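Local coordinates for protein putative aldo/keto reductase (Salmonella enterica subsp. enterica serovar Typhimurium, PDB 4R9O) that probably acts as an NADP-dependent oxidoreductase of the aldo/keto reductase family, built on a TIM barrel, at residues D56-Y61 with V84-I89; K80-T85 with Y124-L129. All coordinates share one frame; numbering follows the deposited sequence.

Contact 1 of 2, residues D56-Y61 with V84-I89; sequences DIYGGY and VTKCGI
Lys-86 NZ donates a hydrogen bond of 2.9 Å to Tyr-58 OH, the ammonium lying oblique to the phenol ring. The lysine chain runs extended and bends only at its last torsion (chi4 66°), which turns NZ to the hydroxyl. NZ also forms a salt bridge with Asp-53 and bonds the carbonyl of His-54, so several partners grip it. Tyr-58 is the likely proton donor, and its grouping with Lys-86 and Asp-53 is consistent with the Tyr-Lys-Asp arrangement of aldo/keto reductase active sites. At the backbone, Asp-56 N donates to Lys-86 O at 3.1 Å, nearly straight at 163°. The Asp-56 carboxylate lies over the Cys-87 backbone, with OD1 3.7 Å from Cys-87 CA; OD1 accepts from a water that in turn accepts from Ile-89 N. Ile-57 CG2 presses on Ile-89 O at 3.3 Å. A second water links Tyr-61 OH to that carbonyl, on which it sits as donor, 2.8 Å from Ile-89 O. Residues 56-61 follow strand 51-53 and lie against the C-terminal half of strand 82-90, while Cys-87 backs onto helix 106-119, and from a second subunit Pro-228 packs on Ile-57 and Gln-227 on Tyr-58.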
loop_
_atom_site.group_PDB
_atom_site.type_symbol
_atom_site.label_atom_id
_atom_site.label_comp_id
_atom_site.label_asym_id
_atom_site.label_seq_id
_atom_site.Cartn_x
_atom_site.Cartn_y
_atom_site.Cartn_z
ATOM N N ASP C 56 8.579 21.771 24.846
ATOM C CA ASP C 56 9.867 21.684 25.528
ATOM C C ASP C 56 11.022 21.492 24.524
ATOM O O ASP C 56 12.067 22.127 24.654
ATOM C CB ASP C 56 9.853 20.569 26.586
ATOM C CG ASP C 56 9.553 19.184 26.005
ATOM O OD1 ASP C 56 8.973 19.083 24.898
ATOM O OD2 ASP C 56 9.895 18.195 26.689
ATOM N N ILE C 57 10.817 20.669 23.499
ATOM C CA ILE C 57 11.910 20.324 22.588
ATOM C C ILE C 57 12.282 21.389 21.535
ATOM O O ILE C 57 13.384 21.341 20.977
ATOM C CB ILE C 57 11.596 19.025 21.818
ATOM C CG1 ILE C 57 10.380 19.226 20.915
ATOM C CG2 ILE C 57 11.384 17.853 22.775
ATOM C CD1 ILE C 57 10.398 18.332 19.688
ATOM N N TYR C 58 11.384 22.339 21.259
ATOM C CA TYR C 58 11.583 23.261 20.127
ATOM C C TYR C 58 12.912 24.004 20.217
ATOM O O TYR C 58 13.330 24.429 21.299
ATOM C CB TYR C 58 10.441 24.279 20.034
ATOM C CG TYR C 58 9.113 23.717 19.560
ATOM C CD1 TYR C 58 9.046 22.519 18.851
ATOM C CD2 TYR C 58 7.925 24.377 19.843
ATOM C CE1 TYR C 58 7.825 22.003 18.428
ATOM C CE2 TYR C 58 6.710 23.880 19.423
ATOM C CZ TYR C 58 6.660 22.693 18.721
ATOM O OH TYR C 58 5.432 22.211 18.322
ATOM N N GLY C 59 13.579 24.128 19.074
ATOM C CA GLY C 59 14.818 24.870 18.972
ATOM C C GLY C 59 15.921 24.240 19.794
ATOM O O GLY C 59 16.811 24.929 20.291
ATOM N N GLY C 60 15.863 22.920 19.940
ATOM C CA GLY C 60 16.861 22.210 20.711
ATOM C C GLY C 60 16.752 22.543 22.186
ATOM O O GLY C 60 17.763 22.784 22.846
ATOM N N TYR C 61 15.521 22.552 22.693
ATOM C CA TYR C 61 15.224 22.882 24.087
ATOM C C TYR C 61 15.641 24.318 24.418
ATOM O O TYR C 61 16.147 24.584 25.506
ATOM C CB TYR C 61 15.913 21.900 25.058
ATOM C CG TYR C 61 15.454 20.448 24.937
ATOM C CD1 TYR C 61 14.378 19.971 25.680
ATOM C CD2 TYR C 61 16.111 19.557 24.094
ATOM C CE1 TYR C 61 13.953 18.640 25.578
ATOM C CE2 TYR C 61 15.700 18.232 23.983
ATOM C CZ TYR C 61 14.626 17.780 24.732
ATOM O OH TYR C 61 14.225 16.468 24.629
ATOM N N VAL C 84 0.364 27.706 25.479
ATOM C CA VAL C 84 0.220 26.275 25.283
ATOM C C VAL C 84 1.609 25.701 25.114
ATOM O O VAL C 84 2.399 26.215 24.319
ATOM C CB VAL C 84 -0.630 25.933 24.039
ATOM C CG1 VAL C 84 -0.751 24.401 23.877
ATOM C CG2 VAL C 84 -2.016 26.583 24.102
ATOM N N THR C 85 1.924 24.646 25.856
ATOM C CA THR C 85 3.181 23.959 25.612
ATOM C C THR C 85 2.997 22.442 25.672
ATOM O O THR C 85 1.883 21.950 25.893
ATOM C CB THR C 85 4.280 24.412 26.596
ATOM O OG1 THR C 85 5.543 23.897 26.153
ATOM C CG2 THR C 85 3.983 23.945 28.016
ATOM N N LYS C 86 4.077 21.705 25.425
ATOM C CA LYS C 86 3.990 20.259 25.249
ATOM C C LYS C 86 5.181 19.535 25.834
ATOM O O LYS C 86 6.237 20.127 26.028
ATOM C CB LYS C 86 3.887 19.880 23.764
ATOM C CG LYS C 86 3.105 20.808 22.876
ATOM C CD LYS C 86 3.076 20.246 21.458
ATOM C CE LYS C 86 2.509 21.238 20.461
ATOM N NZ LYS C 86 3.383 22.437 20.299
ATOM N N CYS C 87 5.000 18.238 26.079
ATOM C CA CYS C 87 6.080 17.342 26.463
ATOM C C CYS C 87 5.771 15.938 25.940
ATOM O O CYS C 87 4.650 15.671 25.502
ATOM C CB CYS C 87 6.271 17.318 27.981
ATOM S SG CYS C 87 4.916 16.561 28.908
ATOM N N GLY C 88 6.760 15.049 25.976
ATOM C CA GLY C 88 6.563 13.687 25.512
ATOM C C GLY C 88 7.629 13.208 24.546
ATOM O O GLY C 88 7.871 12.004 24.415
ATOM N N ILE C 89 8.298 14.143 23.881
ATOM C CA ILE C 89 9.366 13.756 22.966
ATOM C C ILE C 89 10.751 13.972 23.596
ATOM O O ILE C 89 10.975 14.935 24.336
ATOM C CB ILE C 89 9.250 14.522 21.638
ATOM C CG1 ILE C 89 7.870 14.269 21.009
ATOM C CG2 ILE C 89 10.357 14.112 20.671
ATOM C CD1 ILE C 89 7.619 15.059 19.742
HETATM O O HOH W 1 7.763 17.050 23.634
HETATM O O HOH W 2 12.663 15.634 26.522
#

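Contact 2 of 2, residues K80-T85 with Y124-L129; sequences KLQIVT and YLDMLL
Asp-126 sets its CG anti to its own carbonyl carbon (chi1 -65°), which carries the carboxylate to the backbone of Gln-82 and Ile-83; Val-84 CG1 and Met-127 CG both stand anti to their backbone N, and the two side chains run side by side. Asp-126 OD2 accepts a hydrogen bond from Ile-83 N at 2.7 Å, the donor arriving from above the carboxylate plane. The same oxygen forms a salt bridge with Arg-78, which should favour the ionised acid. OD1 receives a water that also donates to Leu-81 O and accepts from Tyr-124 OH; this water lies in the ring plane, at the edge of Tyr-124. The chain turns at Asp-126; beyond it, 127-129 runs parallel to 82-85 as its neighbour in the TIM barrel, Val-84 paired with Met-127 and Thr-85 with Leu-128. Met-127 N donates to Ile-83 O, Thr-85 N to Met-127 O and Leu-129 N to Thr-85 O, the last at 2.8 Å. On the face of Val-84, the methionine tip curls back so that CE lies 3.9 Å from Val-84 CG1, with Phe-17 of strand 16-23 touching both residues. On the other face, Thr-85 CG2 meets Leu-128 CD1 at 3.8 Å; Leu-125, from before the corner, brings CD1 across to 3.6 Å from Thr-85 CG2. Helix 106-119 sets Ser-116 against Thr-85, Ala-113 against Leu-128 and Leu-117 against Leu-125.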
loop_
_atom_site.group_PDB
_atom_site.type_symbol
_atom_site.label_atom_id
_atom_site.label_comp_id
_atom_site.label_asym_id
_atom_site.label_seq_id
_atom_site.Cartn_x
_atom_site.Cartn_y
_atom_site.Cartn_z
ATOM N N LYS C 80 -2.074 38.552 29.251
ATOM C CA LYS C 80 -2.772 38.809 28.000
ATOM C C LYS C 80 -2.679 37.622 27.042
ATOM O O LYS C 80 -3.328 37.605 25.997
ATOM C CB LYS C 80 -2.214 40.067 27.326
ATOM C CG LYS C 80 -2.266 41.323 28.186
ATOM C CD LYS C 80 -1.793 42.537 27.393
ATOM C CE LYS C 80 -1.843 43.827 28.218
ATOM N NZ LYS C 80 -0.838 43.845 29.319
ATOM N N LEU C 81 -1.868 36.634 27.406
ATOM C CA LEU C 81 -1.626 35.482 26.545
ATOM C C LEU C 81 -2.251 34.203 27.089
ATOM O O LEU C 81 -2.415 34.039 28.299
ATOM C CB LEU C 81 -0.125 35.251 26.368
ATOM C CG LEU C 81 0.759 36.386 25.835
ATOM C CD1 LEU C 81 2.211 36.192 26.278
ATOM C CD2 LEU C 81 0.659 36.437 24.323
ATOM N N GLN C 82 -2.600 33.295 26.185
ATOM C CA GLN C 82 -2.855 31.912 26.566
ATOM C C GLN C 82 -1.661 31.108 26.069
ATOM O O GLN C 82 -1.403 31.039 24.866
ATOM C CB GLN C 82 -4.164 31.375 25.982
ATOM C CG GLN C 82 -5.403 32.133 26.418
ATOM C CD GLN C 82 -5.583 33.396 25.610
ATOM O OE1 GLN C 82 -5.901 34.461 26.151
ATOM N NE2 GLN C 82 -5.357 33.290 24.305
ATOM N N ILE C 83 -0.914 30.532 26.998
ATOM C CA ILE C 83 0.282 29.800 26.635
ATOM C C ILE C 83 0.050 28.301 26.618
ATOM O O ILE C 83 -0.402 27.710 27.599
ATOM C CB ILE C 83 1.441 30.097 27.578
ATOM C CG1 ILE C 83 1.691 31.607 27.618
ATOM C CG2 ILE C 83 2.682 29.330 27.110
ATOM C CD1 ILE C 83 2.788 32.019 28.569
ATOM N N VAL C 84 0.364 27.706 25.479
ATOM C CA VAL C 84 0.220 26.275 25.283
ATOM C C VAL C 84 1.609 25.701 25.114
ATOM O O VAL C 84 2.399 26.215 24.319
ATOM C CB VAL C 84 -0.630 25.933 24.039
ATOM C CG1 VAL C 84 -0.751 24.401 23.877
ATOM C CG2 VAL C 84 -2.016 26.583 24.102
ATOM N N THR C 85 1.924 24.646 25.856
ATOM C CA THR C 85 3.181 23.959 25.612
ATOM C C THR C 85 2.997 22.442 25.672
ATOM O O THR C 85 1.883 21.950 25.893
ATOM C CB THR C 85 4.280 24.412 26.596
ATOM O OG1 THR C 85 5.543 23.897 26.153
ATOM C CG2 THR C 85 3.983 23.945 28.016
ATOM N N TYR C 124 2.008 29.673 35.784
ATOM C CA TYR C 124 1.000 28.737 35.282
ATOM C C TYR C 124 1.025 28.631 33.763
ATOM O O TYR C 124 1.418 29.574 33.068
ATOM C CB TYR C 124 -0.405 29.137 35.754
ATOM C CG TYR C 124 -1.005 30.301 34.992
ATOM C CD1 TYR C 124 -1.877 30.091 33.927
ATOM C CD2 TYR C 124 -0.692 31.613 35.333
ATOM C CE1 TYR C 124 -2.417 31.160 33.225
ATOM C CE2 TYR C 124 -1.226 32.680 34.641
ATOM C CZ TYR C 124 -2.088 32.451 33.590
ATOM O OH TYR C 124 -2.615 33.521 32.905
ATOM N N LEU C 125 0.608 27.466 33.268
ATOM C CA LEU C 125 0.403 27.230 31.844
ATOM C C LEU C 125 -1.087 27.139 31.600
ATOM O O LEU C 125 -1.812 26.575 32.419
ATOM C CB LEU C 125 1.084 25.937 31.372
ATOM C CG LEU C 125 2.546 25.671 31.751
ATOM C CD1 LEU C 125 2.916 24.220 31.437
ATOM C CD2 LEU C 125 3.506 26.629 31.055
ATOM N N ASP C 126 -1.544 27.684 30.479
ATOM C CA ASP C 126 -2.956 27.618 30.128
ATOM C C ASP C 126 -3.323 26.229 29.646
ATOM O O ASP C 126 -4.391 25.724 29.965
ATOM C CB ASP C 126 -3.305 28.657 29.068
ATOM C CG ASP C 126 -3.134 30.083 29.585
ATOM O OD1 ASP C 126 -4.112 30.645 30.114
ATOM O OD2 ASP C 126 -2.018 30.629 29.467
ATOM N N MET C 127 -2.431 25.611 28.883
ATOM C CA MET C 127 -2.649 24.244 28.443
ATOM C C MET C 127 -1.345 23.467 28.242
ATOM O O MET C 127 -0.355 23.997 27.745
ATOM C CB MET C 127 -3.487 24.229 27.148
ATOM C CG MET C 127 -3.803 22.823 26.627
ATOM S SD MET C 127 -5.208 22.773 25.480
ATOM C CE MET C 127 -4.548 23.636 24.054
ATOM N N LEU C 128 -1.357 22.201 28.651
ATOM C CA LEU C 128 -0.232 21.301 28.427
ATOM C C LEU C 128 -0.677 20.127 27.555
ATOM O O LEU C 128 -1.719 19.513 27.813
ATOM C CB LEU C 128 0.330 20.801 29.760
ATOM C CG LEU C 128 1.518 19.831 29.701
ATOM C CD1 LEU C 128 2.796 20.503 29.177
ATOM C CD2 LEU C 128 1.768 19.208 31.055
ATOM N N LEU C 129 0.109 19.826 26.523
ATOM C CA LEU C 129 -0.210 18.740 25.600
ATOM C C LEU C 129 0.791 17.579 25.686
ATOM O O LEU C 129 1.972 17.789 25.929
ATOM C CB LEU C 129 -0.240 19.254 24.158
ATOM C CG LEU C 129 -1.048 20.494 23.773
ATOM C CD1 LEU C 129 -0.929 20.730 22.262
ATOM C CD2 LEU C 129 -2.509 20.365 24.199
HETATM O O HOH W 3 -3.937 33.086 30.649
#

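Contacts 1 and 2 meet on strand 82-90, share Val-84 and Thr-85, and have centres about 13 Å apart. Along the chain the order is 56-61, then 80-85 overlapping 84-89 at the two shared residues, then 124-129. Contact 2 pairs the earlier part of the strand with its barrel neighbour 125-130; contact 1 uses the later part, where the segment following strand 51-53 lies against it. The pairing carries on between them: Cys-87 N lies 3.1 Å from Leu-129 O, probably a hydrogen bond, and Lys-86 packs on Leu-128 and Leu-129. Lys-86 follows directly on the strand pairing of contact 2 and reaches the probable catalytic tyrosine, near Ser-161 of the likely NADP site.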